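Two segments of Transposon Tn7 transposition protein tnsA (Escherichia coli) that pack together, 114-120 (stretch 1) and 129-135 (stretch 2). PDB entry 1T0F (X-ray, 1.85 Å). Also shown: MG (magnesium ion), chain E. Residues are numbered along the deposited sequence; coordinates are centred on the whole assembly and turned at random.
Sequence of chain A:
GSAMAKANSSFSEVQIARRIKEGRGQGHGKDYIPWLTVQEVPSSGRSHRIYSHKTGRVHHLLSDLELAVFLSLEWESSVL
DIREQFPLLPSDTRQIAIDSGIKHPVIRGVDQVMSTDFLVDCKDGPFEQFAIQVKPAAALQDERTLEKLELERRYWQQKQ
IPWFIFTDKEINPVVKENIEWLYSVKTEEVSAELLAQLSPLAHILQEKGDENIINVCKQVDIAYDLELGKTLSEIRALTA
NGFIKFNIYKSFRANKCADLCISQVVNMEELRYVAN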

ATOM      1  N   MET A 114      13.474  -7.938  -7.261  1.00 21.37           N
ATOM      2  CA  MET A 114      12.623  -6.758  -7.380  1.00 22.02           C
ATOM      3  C   MET A 114      11.237  -7.091  -6.834  1.00 21.53           C
ATOM      4  O   MET A 114      10.840  -8.259  -6.799  1.00 20.06           O
ATOM      5  CB  MET A 114      12.516  -6.339  -8.847  1.00 20.76           C
ATOM      6  CG  MET A 114      13.836  -5.911  -9.460  1.00 23.29           C
ATOM      7  SD  MET A 114      13.672  -5.357 -11.150  1.00 25.57           S
ATOM      8  CE  MET A 114      12.919  -3.719 -10.877  1.00 24.53           C
ATOM      9  N   SER A 115      10.506  -6.072  -6.394  1.00 23.25           N
ATOM     10  CA  SER A 115       9.160  -6.296  -5.872  1.00 21.64           C
ATOM     11  C   SER A 115       8.224  -5.150  -6.252  1.00 20.80           C
ATOM     12  O   SER A 115       8.656  -4.010  -6.440  1.00 20.15           O
ATOM     13  CB  SER A 115       9.191  -6.472  -4.346  1.00 21.64           C
ATOM     14  OG  SER A 115       9.635  -5.304  -3.674  1.00 22.60           O
ATOM     15  N   THR A 116       6.946  -5.478  -6.398  1.00 20.42           N
ATOM     16  CA  THR A 116       5.920  -4.500  -6.737  1.00 19.84           C
ATOM     17  C   THR A 116       5.156  -4.283  -5.439  1.00 19.70           C
ATOM     18  O   THR A 116       4.770  -5.242  -4.770  1.00 19.59           O
ATOM     19  CB  THR A 116       5.000  -5.039  -7.854  1.00 21.03           C
ATOM     20  OG1 THR A 116       5.735  -5.069  -9.082  1.00 21.78           O
ATOM     21  CG2 THR A 116       3.777  -4.140  -8.037  1.00 21.56           C
ATOM     22  N   ASP A 117       4.938  -3.026  -5.076  1.00 17.22           N
ATOM     23  CA  ASP A 117       4.303  -2.731  -3.811  1.00 18.37           C
ATOM     24  C   ASP A 117       2.980  -3.420  -3.525  1.00 17.15           C
ATOM     25  O   ASP A 117       2.767  -3.851  -2.395  1.00 16.16           O
ATOM     26  CB  ASP A 117       4.192  -1.221  -3.631  1.00 18.58           C
ATOM     27  CG  ASP A 117       5.562  -0.547  -3.670  1.00 23.87           C
ATOM     28  OD1 ASP A 117       6.550  -1.202  -3.270  1.00 28.74           O
ATOM     29  OD2 ASP A 117       5.660   0.615  -4.098  1.00 21.75           O
ATOM     30  N   PHE A 118       2.108  -3.530  -4.528  1.00 16.01           N
ATOM     31  CA  PHE A 118       0.813  -4.197  -4.337  1.00 18.73           C
ATOM     32  C   PHE A 118       0.341  -4.931  -5.582  1.00 16.22           C
ATOM     33  O   PHE A 118       0.385  -4.387  -6.687  1.00 18.71           O
ATOM     34  CB  PHE A 118      -0.300  -3.194  -3.987  1.00 17.43           C
ATOM     35  CG  PHE A 118      -0.066  -2.406  -2.732  1.00 19.43           C
ATOM     36  CD1 PHE A 118      -0.398  -2.931  -1.484  1.00 18.52           C
ATOM     37  CD2 PHE A 118       0.444  -1.109  -2.801  1.00 18.23           C
ATOM     38  CE1 PHE A 118      -0.230  -2.172  -0.320  1.00 19.10           C
ATOM     39  CE2 PHE A 118       0.615  -0.341  -1.648  1.00 17.48           C
ATOM     40  CZ  PHE A 118       0.277  -0.870  -0.402  1.00 19.43           C
ATOM     41  N   LEU A 119      -0.112  -6.167  -5.405  1.00 16.01           N
ATOM     42  CA  LEU A 119      -0.692  -6.934  -6.503  1.00 16.88           C
ATOM     43  C   LEU A 119      -2.114  -7.107  -5.977  1.00 18.10           C
ATOM     44  O   LEU A 119      -2.321  -7.692  -4.914  1.00 17.32           O
ATOM     45  CB  LEU A 119      -0.015  -8.296  -6.687  1.00 17.92           C
ATOM     46  CG  LEU A 119      -0.723  -9.171  -7.729  1.00 17.19           C
ATOM     47  CD1 LEU A 119      -0.731  -8.484  -9.085  1.00 20.10           C
ATOM     48  CD2 LEU A 119      -0.021 -10.524  -7.833  1.00 20.51           C
ATOM     49  N   VAL A 120      -3.085  -6.592  -6.719  1.00 19.81           N
ATOM     50  CA  VAL A 120      -4.470  -6.602  -6.255  1.00 19.33           C
ATOM     51  C   VAL A 120      -5.392  -7.456  -7.100  1.00 19.12           C
ATOM     52  O   VAL A 120      -5.306  -7.441  -8.330  1.00 17.82           O
ATOM     53  CB  VAL A 120      -5.019  -5.139  -6.231  1.00 19.19           C
ATOM     54  CG1 VAL A 120      -6.423  -5.086  -5.599  1.00 18.22           C
ATOM     55  CG2 VAL A 120      -4.051  -4.238  -5.457  1.00 18.61           C
ATOM     56  N   GLN A 129      -7.476  -7.814 -11.910  1.00 26.04           N
ATOM     57  CA  GLN A 129      -6.168  -7.879 -11.282  1.00 23.01           C
ATOM     58  C   GLN A 129      -5.324  -6.726 -11.799  1.00 20.80           C
ATOM     59  O   GLN A 129      -5.349  -6.413 -12.988  1.00 18.58           O
ATOM     60  CB  GLN A 129      -5.484  -9.205 -11.616  1.00 26.51           C
ATOM     61  CG  GLN A 129      -4.374  -9.594 -10.653  1.00 31.74           C
ATOM     62  CD  GLN A 129      -3.865 -11.007 -10.893  1.00 34.92           C
ATOM     63  OE1 GLN A 129      -3.401 -11.679  -9.971  1.00 34.99           O
ATOM     64  NE2 GLN A 129      -3.946 -11.461 -12.138  1.00 35.51           N
ATOM     65  N   PHE A 130      -4.602  -6.071 -10.903  1.00 20.39           N
ATOM     66  CA  PHE A 130      -3.729  -4.988 -11.329  1.00 20.57           C
ATOM     67  C   PHE A 130      -2.614  -4.845 -10.323  1.00 18.43           C
ATOM     68  O   PHE A 130      -2.742  -5.278  -9.182  1.00 18.22           O
ATOM     69  CB  PHE A 130      -4.499  -3.666 -11.508  1.00 18.89           C
ATOM     70  CG  PHE A 130      -5.127  -3.129 -10.252  1.00 21.25           C
ATOM     71  CD1 PHE A 130      -4.375  -2.394  -9.336  1.00 20.60           C
ATOM     72  CD2 PHE A 130      -6.485  -3.327  -9.999  1.00 22.83           C
ATOM     73  CE1 PHE A 130      -4.958  -1.861  -8.188  1.00 20.97           C
ATOM     74  CE2 PHE A 130      -7.081  -2.798  -8.854  1.00 20.83           C
ATOM     75  CZ  PHE A 130      -6.314  -2.063  -7.945  1.00 20.53           C
ATOM     76  N   ALA A 131      -1.502  -4.271 -10.767  1.00 17.82           N
ATOM     77  CA  ALA A 131      -0.357  -4.089  -9.891  1.00 18.54           C
ATOM     78  C   ALA A 131      -0.060  -2.611  -9.714  1.00 18.69           C
ATOM     79  O   ALA A 131      -0.325  -1.804 -10.605  1.00 19.15           O
ATOM     80  CB  ALA A 131       0.871  -4.817 -10.479  1.00 16.78           C
ATOM     81  N   ILE A 132       0.488  -2.262  -8.555  1.00 19.71           N
ATOM     82  CA  ILE A 132       0.818  -0.877  -8.249  1.00 18.91           C
ATOM     83  C   ILE A 132       2.205  -0.718  -7.637  1.00 19.34           C
ATOM     84  O   ILE A 132       2.594  -1.483  -6.749  1.00 17.30           O
ATOM     85  CB  ILE A 132      -0.185  -0.265  -7.226  1.00 21.11           C
ATOM     86  CG1 ILE A 132      -1.579  -0.136  -7.846  1.00 22.58           C
ATOM     87  CG2 ILE A 132       0.315   1.109  -6.751  1.00 20.55           C
ATOM     88  CD1 ILE A 132      -2.575   0.573  -6.945  1.00 27.68           C
ATOM     89  N   GLN A 133       2.956   0.264  -8.134  1.00 18.02           N
ATOM     90  CA  GLN A 133       4.248   0.605  -7.552  1.00 17.64           C
ATOM     91  C   GLN A 133       4.009   2.021  -7.007  1.00 18.27           C
ATOM     92  O   GLN A 133       3.480   2.889  -7.708  1.00 18.24           O
ATOM     93  CB  GLN A 133       5.375   0.631  -8.598  1.00 18.92           C
ATOM     94  CG  GLN A 133       6.709   1.147  -8.028  1.00 19.92           C
ATOM     95  CD  GLN A 133       7.323   0.233  -6.973  1.00 22.28           C
ATOM     96  OE1 GLN A 133       8.081   0.684  -6.108  1.00 24.21           O
ATOM     97  NE2 GLN A 133       7.019  -1.055  -7.051  1.00 20.48           N
ATOM     98  N   VAL A 134       4.379   2.231  -5.752  1.00 17.19           N
ATOM     99  CA  VAL A 134       4.210   3.503  -5.061  1.00 20.98           C
ATOM    100  C   VAL A 134       5.536   4.284  -5.056  1.00 22.07           C
ATOM    101  O   VAL A 134       6.573   3.737  -4.708  1.00 20.96           O
ATOM    102  CB  VAL A 134       3.755   3.216  -3.622  1.00 22.81           C
ATOM    103  CG1 VAL A 134       3.734   4.455  -2.822  1.00 26.49           C
ATOM    104  CG2 VAL A 134       2.379   2.557  -3.646  1.00 22.09           C
ATOM    105  N   LYS A 135       5.502   5.555  -5.448  1.00 19.86           N
ATOM    106  CA  LYS A 135       6.719   6.369  -5.485  1.00 21.42           C
ATOM    107  C   LYS A 135       6.471   7.820  -5.126  1.00 23.70           C
ATOM    108  O   LYS A 135       5.405   8.358  -5.418  1.00 23.42           O
ATOM    109  CB  LYS A 135       7.318   6.391  -6.900  1.00 20.93           C
ATOM    110  CG  LYS A 135       7.953   5.104  -7.393  1.00 22.48           C
ATOM    111  CD  LYS A 135       9.192   4.760  -6.587  1.00 25.44           C
ATOM    112  CE  LYS A 135       9.835   3.486  -7.115  1.00 26.17           C
ATOM    113  NZ  LYS A 135      10.959   3.029  -6.250  1.00 27.22           N
TER
HETATM  114 MG    MG E1010       7.731   1.815  -3.936  1.00 30.08          MG
HETATM  115  O   HOH W   1       9.927   2.852  -3.740  1.00 39.80           O
HETATM  116  O   HOH W   2       7.600   2.226  -1.417  1.00 36.36           O

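Residues 118-120 and 129-134 of TnsA run antiparallel as neighbouring strands, their axes 165° apart in direction and 4.7 Å apart at closest approach. Two hydrogen-bonded pairs hold the ladder. In the first, Phe 118 N donates to Ile 132 O (3.1 Å) and Ile 132 N to Phe 118 O (2.8 Å); in the second, Val 120 N donates to Phe 130 O (2.8 Å) and Phe 130 N to Val 120 O (3.0 Å). Between them lies the non-hydrogen-bonded pair Leu 119 and Ala 131, with CA atoms 4.4 Å apart. The two stretch 1 carbonyls also receive CA-H...O contacts, from Ala 131 CA to Phe 118 O at 3.3 Å and from Gln 129 CA to Val 120 O at 3.1 Å.

Phe 118, Val 120, Phe 130 and Ile 132 share one face of the sheet. Phe 130 adopts chi1 p (63°), which brings its ring back towards the neighbouring strand, so that one ring face lies against Val 120: Val 120 CB sits 3.9 Å from the centroid of the Phe 130 ring, 17° off the normal, a CH-pi contact over the ring face. Val 120, chi1 t, also places CG2 3.7 Å from Phe 130 CE1. Phe 118 takes the m rotamer; its CB meets Ile 132 CB at 4.4 Å, while its ring reaches along the strand so that CE2 lies 3.9 Å from Val 134 CG2, which approaches the ring edge. On the other face, Leu 119 (chi1 t, chi2 p) bends its end towards small Ala 131, with Leu 119 CD1 4.2 Å from Ala 131 CB and 4.1 Å from Gln 129 CG.

At Asp 117 the chain turns a corner, and its CA-to-CB bond points toward stretch 2. With chi1 m, the carboxylate does two jobs through one oxygen: Asp 117 OD2 accepts a short hydrogen bond from Val 134 N (2.6 Å) and binds magnesium at 2.4 Å. Gln 133 OE1 (2.5 Å) and Val 134 O (2.4 Å) bind the same MG, as do water 1 and water 2. The shared cation explains how Asp 117 OD2 and Gln 133 OE1, both oxygen ligands, can lie 3.1 Å apart. Gln 133 has chi1 t and chi2 p, a bend that carries its amide back towards stretch 1: OE1 faces the metal, whereas Gln 133 NE2 gives a weak hydrogen bond to Ser 115 O (3.4 Å). Extended at chi3 and chi4, Lys 135 donates from NZ to metal-bound water 1 (2.7 Å).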